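Local coordinates for methylxanthine N1-demethylase NdmA (Pseudomonas putida, PDB 6ICN), which catalyses the N1-demethylation of caffeine to theobromine and formaldehyde as a Rieske non-heme iron oxygenase carrying one [2Fe-2S] cluster per subunit, at residues V211-F216 with F220-D225; F241-S246 with I251-S256. All blocks are in the same frame, centred on the assembly; numbering follows the deposited sequence.

Contact 1 of 2, residues V211-F216 with F220-D225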
loop_
_atom_site.group_PDB
_atom_site.type_symbol
_atom_site.label_atom_id
_atom_site.label_comp_id
_atom_site.label_asym_id
_atom_site.label_seq_id
_atom_site.Cartn_x
_atom_site.Cartn_y
_atom_site.Cartn_z
ATOM N N VAL A 211 -20.745 -35.175 -29.111
ATOM C CA VAL A 211 -21.067 -34.589 -30.415
ATOM C C VAL A 211 -20.065 -35.036 -31.478
ATOM O O VAL A 211 -18.880 -35.236 -31.174
ATOM C CB VAL A 211 -21.117 -33.053 -30.327
ATOM C CG1 VAL A 211 -22.053 -32.622 -29.211
ATOM C CG2 VAL A 211 -19.728 -32.477 -30.107
ATOM N N PRO A 212 -20.486 -35.207 -32.731
ATOM C CA PRO A 212 -19.507 -35.416 -33.803
ATOM C C PRO A 212 -18.683 -34.157 -34.034
ATOM O O PRO A 212 -19.166 -33.037 -33.858
ATOM C CB PRO A 212 -20.375 -35.751 -35.023
ATOM C CG PRO A 212 -21.719 -35.230 -34.700
ATOM C CD PRO A 212 -21.875 -35.249 -33.216
ATOM N N MET A 213 -17.422 -34.360 -34.402
ATOM C CA MET A 213 -16.471 -33.273 -34.616
ATOM C C MET A 213 -15.798 -33.450 -35.967
ATOM O O MET A 213 -15.275 -34.527 -36.264
ATOM C CB MET A 213 -15.398 -33.229 -33.520
ATOM C CG MET A 213 -15.951 -33.033 -32.133
ATOM S SD MET A 213 -14.666 -33.199 -30.874
ATOM C CE MET A 213 -13.740 -31.665 -31.155
ATOM N N ASP A 214 -15.796 -32.387 -36.768
ATOM C CA ASP A 214 -15.172 -32.385 -38.081
ATOM C C ASP A 214 -13.937 -31.501 -38.082
ATOM O O ASP A 214 -13.940 -30.419 -37.477
ATOM C CB ASP A 214 -16.135 -31.860 -39.151
ATOM C CG ASP A 214 -17.415 -32.645 -39.213
ATOM O OD1 ASP A 214 -17.379 -33.868 -38.964
ATOM O OD2 ASP A 214 -18.459 -32.029 -39.510
ATOM N N ARG A 215 -12.900 -31.950 -38.785
ATOM C CA ARG A 215 -11.772 -31.103 -39.148
ATOM C C ARG A 215 -11.965 -30.635 -40.582
ATOM O O ARG A 215 -12.190 -31.452 -41.482
ATOM C CB ARG A 215 -10.435 -31.827 -39.033
ATOM C CG ARG A 215 -10.158 -32.571 -37.736
ATOM C CD ARG A 215 -8.782 -33.130 -37.850
ATOM N NE ARG A 215 -8.349 -33.919 -36.697
ATOM C CZ ARG A 215 -7.162 -34.498 -36.620
ATOM N NH1 ARG A 215 -6.827 -35.214 -35.552
ATOM N NH2 ARG A 215 -6.306 -34.384 -37.633
ATOM N N PHE A 216 -11.877 -29.328 -40.794
ATOM C CA PHE A 216 -12.023 -28.787 -42.140
ATOM C C PHE A 216 -11.269 -27.469 -42.207
ATOM O O PHE A 216 -11.503 -26.580 -41.379
ATOM C CB PHE A 216 -13.502 -28.597 -42.494
ATOM C CG PHE A 216 -13.730 -28.196 -43.925
ATOM C CD1 PHE A 216 -13.636 -29.131 -44.939
ATOM C CD2 PHE A 216 -14.027 -26.883 -44.250
ATOM C CE1 PHE A 216 -13.842 -28.768 -46.257
ATOM C CE2 PHE A 216 -14.235 -26.516 -45.570
ATOM C CZ PHE A 216 -14.136 -27.458 -46.569
ATOM N N PHE A 220 -11.652 -27.010 -36.171
ATOM C CA PHE A 220 -12.580 -27.972 -35.600
ATOM C C PHE A 220 -13.984 -27.389 -35.678
ATOM O O PHE A 220 -14.213 -26.249 -35.251
ATOM C CB PHE A 220 -12.215 -28.287 -34.145
ATOM C CG PHE A 220 -11.689 -29.684 -33.927
ATOM C CD1 PHE A 220 -12.173 -30.750 -34.673
ATOM C CD2 PHE A 220 -10.732 -29.938 -32.950
ATOM C CE1 PHE A 220 -11.698 -32.046 -34.462
ATOM C CE2 PHE A 220 -10.246 -31.238 -32.739
ATOM C CZ PHE A 220 -10.731 -32.282 -33.498
ATOM N N ARG A 221 -14.928 -28.163 -36.218
ATOM C CA ARG A 221 -16.319 -27.740 -36.312
ATOM C C ARG A 221 -17.208 -28.742 -35.591
ATOM O O ARG A 221 -17.085 -29.956 -35.808
ATOM C CB ARG A 221 -16.760 -27.596 -37.774
ATOM C CG ARG A 221 -15.918 -26.613 -38.567
ATOM C CD ARG A 221 -16.582 -26.233 -39.857
ATOM N NE ARG A 221 -15.728 -25.345 -40.631
ATOM C CZ ARG A 221 -16.079 -24.811 -41.795
ATOM N NH1 ARG A 221 -17.272 -25.080 -42.308
ATOM N NH2 ARG A 221 -15.243 -24.006 -42.437
ATOM N N PHE A 222 -18.092 -28.237 -34.731
ATOM C CA PHE A 222 -19.040 -29.090 -34.017
ATOM C C PHE A 222 -20.183 -28.237 -33.475
ATOM O O PHE A 222 -20.040 -27.022 -33.291
ATOM C CB PHE A 222 -18.357 -29.905 -32.897
ATOM C CG PHE A 222 -17.476 -29.092 -31.958
ATOM C CD1 PHE A 222 -16.134 -28.869 -32.251
ATOM C CD2 PHE A 222 -17.986 -28.611 -30.766
ATOM C CE1 PHE A 222 -15.321 -28.136 -31.370
ATOM C CE2 PHE A 222 -17.190 -27.876 -29.874
ATOM C CZ PHE A 222 -15.860 -27.635 -30.182
ATOM N N VAL A 223 -21.329 -28.890 -33.235
ATOM C CA VAL A 223 -22.575 -28.232 -32.841
ATOM C C VAL A 223 -23.128 -28.875 -31.570
ATOM O O VAL A 223 -23.075 -30.100 -31.407
ATOM C CB VAL A 223 -23.612 -28.287 -33.984
ATOM C CG1 VAL A 223 -24.924 -27.626 -33.574
ATOM C CG2 VAL A 223 -23.055 -27.632 -35.238
ATOM N N TYR A 224 -23.669 -28.049 -30.670
ATOM C CA TYR A 224 -24.148 -28.492 -29.358
ATOM C C TYR A 224 -25.428 -27.741 -29.019
ATOM O O TYR A 224 -25.416 -26.514 -28.890
ATOM C CB TYR A 224 -23.072 -28.257 -28.287
ATOM C CG TYR A 224 -23.476 -28.492 -26.833
ATOM C CD1 TYR A 224 -24.505 -29.371 -26.495
ATOM C CD2 TYR A 224 -22.812 -27.836 -25.794
ATOM C CE1 TYR A 224 -24.870 -29.580 -25.168
ATOM C CE2 TYR A 224 -23.167 -28.047 -24.458
ATOM C CZ TYR A 224 -24.196 -28.922 -24.154
ATOM O OH TYR A 224 -24.564 -29.145 -22.841
ATOM N N ASP A 225 -26.534 -28.472 -28.864
ATOM C CA ASP A 225 -27.805 -27.876 -28.441
ATOM C C ASP A 225 -27.895 -27.968 -26.921
ATOM O O ASP A 225 -28.164 -29.040 -26.370
ATOM C CB ASP A 225 -28.980 -28.571 -29.118
ATOM C CG ASP A 225 -28.913 -28.474 -30.627
ATOM O OD1 ASP A 225 -28.693 -27.350 -31.136
ATOM O OD2 ASP A 225 -29.069 -29.514 -31.303
HETATM O O HOH W 1 -21.452 -31.666 -33.715
#
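M213 sets its terminal methyl over the F220 ring: CE stands 3.7 Å from the ring centroid and only 3° off the normal, a CH-pi contact aimed at the middle of the face. A bend at chi3 (72°) turns CE out of the otherwise extended chain and also brings it 3.8 Å from F222 CD1, on an oblique approach. SD lies farther out, 5.0 Å from the F220 centroid, so the Met-aromatic contact is carried mainly by the methyl. The rim of the F220 ring meets the backbone, with CD1 3.3 Å from D214 O in the plane of the ring. That carbonyl also accepts R221 N at 2.8 Å, while D214 N returns a nearly straight bond to R221 O, which marks D214-R221 as an antiparallel hydrogen-bonded pair. Near R221, the edge of the F216 ring, at CD2, meets one face of the guanidinium, offset toward its rim, the planes 75° apart; R221 NH2 is hydrogen-bonded to Q219 OE1. Toward V211, beyond the D214-R221 pair, a water donates to P212 O and accepts from V223 N. This short beta hairpin forms one margin of the seven-stranded sheet; helix 330-348 packs on M213, F220 and F222, D214 OD2 forms a salt bridge with R366 and hydrogen bonds with S364 and Y368, and strand 239-246 flanks 220-225 across the sheet.

Contact 2 of 2, residues F241-S246 with I251-S256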
loop_
_atom_site.group_PDB
_atom_site.type_symbol
_atom_site.label_atom_id
_atom_site.label_comp_id
_atom_site.label_asym_id
_atom_site.label_seq_id
_atom_site.Cartn_x
_atom_site.Cartn_y
_atom_site.Cartn_z
ATOM N N PHE A 241 -25.545 -24.056 -30.175
ATOM C CA PHE A 241 -24.142 -23.642 -30.254
ATOM C C PHE A 241 -23.483 -24.221 -31.504
ATOM O O PHE A 241 -23.415 -25.444 -31.649
ATOM C CB PHE A 241 -23.355 -24.138 -29.036
ATOM C CG PHE A 241 -23.585 -23.366 -27.761
ATOM C CD1 PHE A 241 -24.556 -22.389 -27.666
ATOM C CD2 PHE A 241 -22.791 -23.634 -26.642
ATOM C CE1 PHE A 241 -24.742 -21.697 -26.480
ATOM C CE2 PHE A 241 -22.973 -22.943 -25.452
ATOM C CZ PHE A 241 -23.952 -21.972 -25.375
ATOM N N SER A 242 -22.919 -23.364 -32.356
ATOM C CA SER A 242 -22.132 -23.822 -33.498
ATOM C C SER A 242 -20.701 -23.309 -33.370
ATOM O O SER A 242 -20.476 -22.095 -33.426
ATOM C CB SER A 242 -22.750 -23.355 -34.817
ATOM O OG SER A 242 -21.907 -23.703 -35.893
ATOM N N TYR A 243 -19.745 -24.228 -33.211
ATOM C CA TYR A 243 -18.341 -23.889 -32.991
ATOM C C TYR A 243 -17.538 -24.023 -34.276
ATOM O O TYR A 243 -17.602 -25.058 -34.951
ATOM C CB TYR A 243 -17.701 -24.802 -31.943
ATOM C CG TYR A 243 -18.231 -24.706 -30.532
ATOM C CD1 TYR A 243 -19.392 -25.371 -30.160
ATOM C CD2 TYR A 243 -17.542 -23.979 -29.554
ATOM C CE1 TYR A 243 -19.868 -25.318 -28.859
ATOM C CE2 TYR A 243 -18.008 -23.923 -28.243
ATOM C CZ TYR A 243 -19.176 -24.594 -27.910
ATOM O OH TYR A 243 -19.662 -24.544 -26.628
ATOM N N THR A 244 -16.727 -23.010 -34.570
ATOM C CA THR A 244 -15.699 -23.086 -35.602
ATOM C C THR A 244 -14.395 -22.686 -34.936
ATOM O O THR A 244 -14.202 -21.508 -34.609
ATOM C CB THR A 244 -16.003 -22.163 -36.778
ATOM O OG1 THR A 244 -17.315 -22.436 -37.272
ATOM C CG2 THR A 244 -14.978 -22.365 -37.876
ATOM N N CYS A 245 -13.517 -23.651 -34.706
ATOM C CA CYS A 245 -12.326 -23.431 -33.886
ATOM C C CYS A 245 -11.101 -23.464 -34.785
ATOM O O CYS A 245 -10.633 -24.541 -35.162
ATOM C CB CYS A 245 -12.225 -24.479 -32.783
ATOM S SG CYS A 245 -13.688 -24.580 -31.713
ATOM N N SER A 246 -10.583 -22.284 -35.127
ATOM C CA SER A 246 -9.352 -22.191 -35.916
ATOM C C SER A 246 -8.168 -22.649 -35.072
ATOM O O SER A 246 -7.820 -22.008 -34.075
ATOM C CB SER A 246 -9.145 -20.762 -36.411
ATOM O OG SER A 246 -10.187 -20.371 -37.288
ATOM N N ILE A 251 -11.497 -19.657 -30.935
ATOM C CA ILE A 251 -12.826 -20.261 -30.913
ATOM C C ILE A 251 -13.863 -19.246 -31.375
ATOM O O ILE A 251 -14.002 -18.171 -30.777
ATOM C CB ILE A 251 -13.194 -20.797 -29.523
ATOM C CG1 ILE A 251 -12.191 -21.873 -29.087
ATOM C CG2 ILE A 251 -14.630 -21.324 -29.494
ATOM C CD1 ILE A 251 -12.184 -22.063 -27.592
ATOM N N ASN A 252 -14.617 -19.599 -32.423
ATOM C CA ASN A 252 -15.758 -18.817 -32.880
ATOM C C ASN A 252 -17.015 -19.595 -32.514
ATOM O O ASN A 252 -17.245 -20.694 -33.038
ATOM C CB ASN A 252 -15.677 -18.558 -34.385
ATOM C CG ASN A 252 -16.767 -17.612 -34.874
ATOM O OD1 ASN A 252 -16.570 -16.394 -34.915
ATOM N ND2 ASN A 252 -17.914 -18.165 -35.252
ATOM N N LEU A 253 -17.812 -19.051 -31.587
ATOM C CA LEU A 253 -19.027 -19.711 -31.110
ATOM C C LEU A 253 -20.242 -18.889 -31.534
ATOM O O LEU A 253 -20.450 -17.772 -31.044
ATOM C CB LEU A 253 -18.988 -19.898 -29.591
ATOM C CG LEU A 253 -20.296 -20.342 -28.926
ATOM C CD1 LEU A 253 -20.815 -21.658 -29.536
ATOM C CD2 LEU A 253 -20.105 -20.505 -27.408
ATOM N N GLU A 254 -21.055 -19.439 -32.437
ATOM C CA GLU A 254 -22.297 -18.791 -32.850
ATOM C C GLU A 254 -23.450 -19.376 -32.049
ATOM O O GLU A 254 -23.697 -20.587 -32.112
ATOM C CB GLU A 254 -22.538 -18.981 -34.346
ATOM C CG GLU A 254 -21.522 -18.280 -35.228
ATOM C CD GLU A 254 -21.680 -18.660 -36.701
ATOM O OE1 GLU A 254 -20.956 -19.567 -37.189
ATOM O OE2 GLU A 254 -22.551 -18.053 -37.363
ATOM N N VAL A 255 -24.145 -18.526 -31.290
ATOM C CA VAL A 255 -25.276 -18.945 -30.464
ATOM C C VAL A 255 -26.566 -18.426 -31.088
ATOM O O VAL A 255 -26.751 -17.212 -31.251
ATOM C CB VAL A 255 -25.157 -18.457 -29.010
ATOM C CG1 VAL A 255 -26.320 -19.000 -28.179
ATOM C CG2 VAL A 255 -23.825 -18.864 -28.399
ATOM N N SER A 256 -27.470 -19.342 -31.423
ATOM C CA SER A 256 -28.868 -18.980 -31.638
ATOM C C SER A 256 -29.568 -19.097 -30.287
ATOM O O SER A 256 -29.937 -20.195 -29.863
ATOM C CB SER A 256 -29.497 -19.869 -32.703
ATOM O OG SER A 256 -28.658 -19.925 -33.845
HETATM O O HOH W 2 -19.144 -20.837 -35.686
HETATM O O HOH W 3 -22.411 -21.781 -37.802
#
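L253 drives one methyl onto the Y243 ring, its CD1 3.7 Å from the centroid and 8° off the normal, so this CH-pi contact is centred on the face. The same CD1 reaches F241 CB at 3.6 Å. With CG opposite the backbone N (chi1 169°), the L253 side chain places CD1 in the notch between F241 and Y243, and CD2 over the rim of the F241 ring and near the Y243 hydroxyl end. V255 extends this apolar face, its CG2 3.5 Å from F241 CE1, and at the other end I251 CG2 meets the Y243 ring in its plane. W183 and F186 of helix 179-186 cover I251, F222 stacks on Y243, and caffeine touches both F241 and L253.

The reverse face, with S242, T244, N252 and E254, is polar: no direct side-chain hydrogen bond crosses it, and waters fill that role. One water sits among S242 O, T244 OG1, N252 ND2 and E254 OE1, accepting from N252 ND2, with more acceptors near it than it has protons. A second joins S242 OG to E254 OE1. The looser, solvent side is confined to S242 and E254, which are partly exposed; T244 and N252 are buried, and N252 OD1 accepts from S158 N.

Four backbone bonds hold the hairpin between these faces. T244 N points almost straight to N252 O within the carbonyl plane, but N252 N stands above the plane of T244 O and bends to 152°. The chemistry implies a two-sided sheet: an apolar, aromatic side that supplies part of the caffeine pocket, and a polar side where E254 OE1 accepts from the water shared with S242 OG and lies 2.7 Å from the other, as a carboxylate probably would.

Both contacts are antiparallel hairpins of the same seven-stranded sheet, in series along the chain, with centres about 9 Å apart. Strands 219-225 and 239-246 are neighbours, and probable backbone hydrogen bonds F220 O to C245 N (2.7 Å) and Y224 O to F241 N (2.8 Å) join them. Contact 1, at the sheet margin, is only partly buried; its two cross-strand bonds contrast with four in contact 2, and its charged groups D214 and R215 find salt-bridge partners in R366 and E341. Contact 2 is buried farther inside the sheet and reaches caffeine, whereas the side chain of F222 in contact 1 is about 10 Å from caffeine.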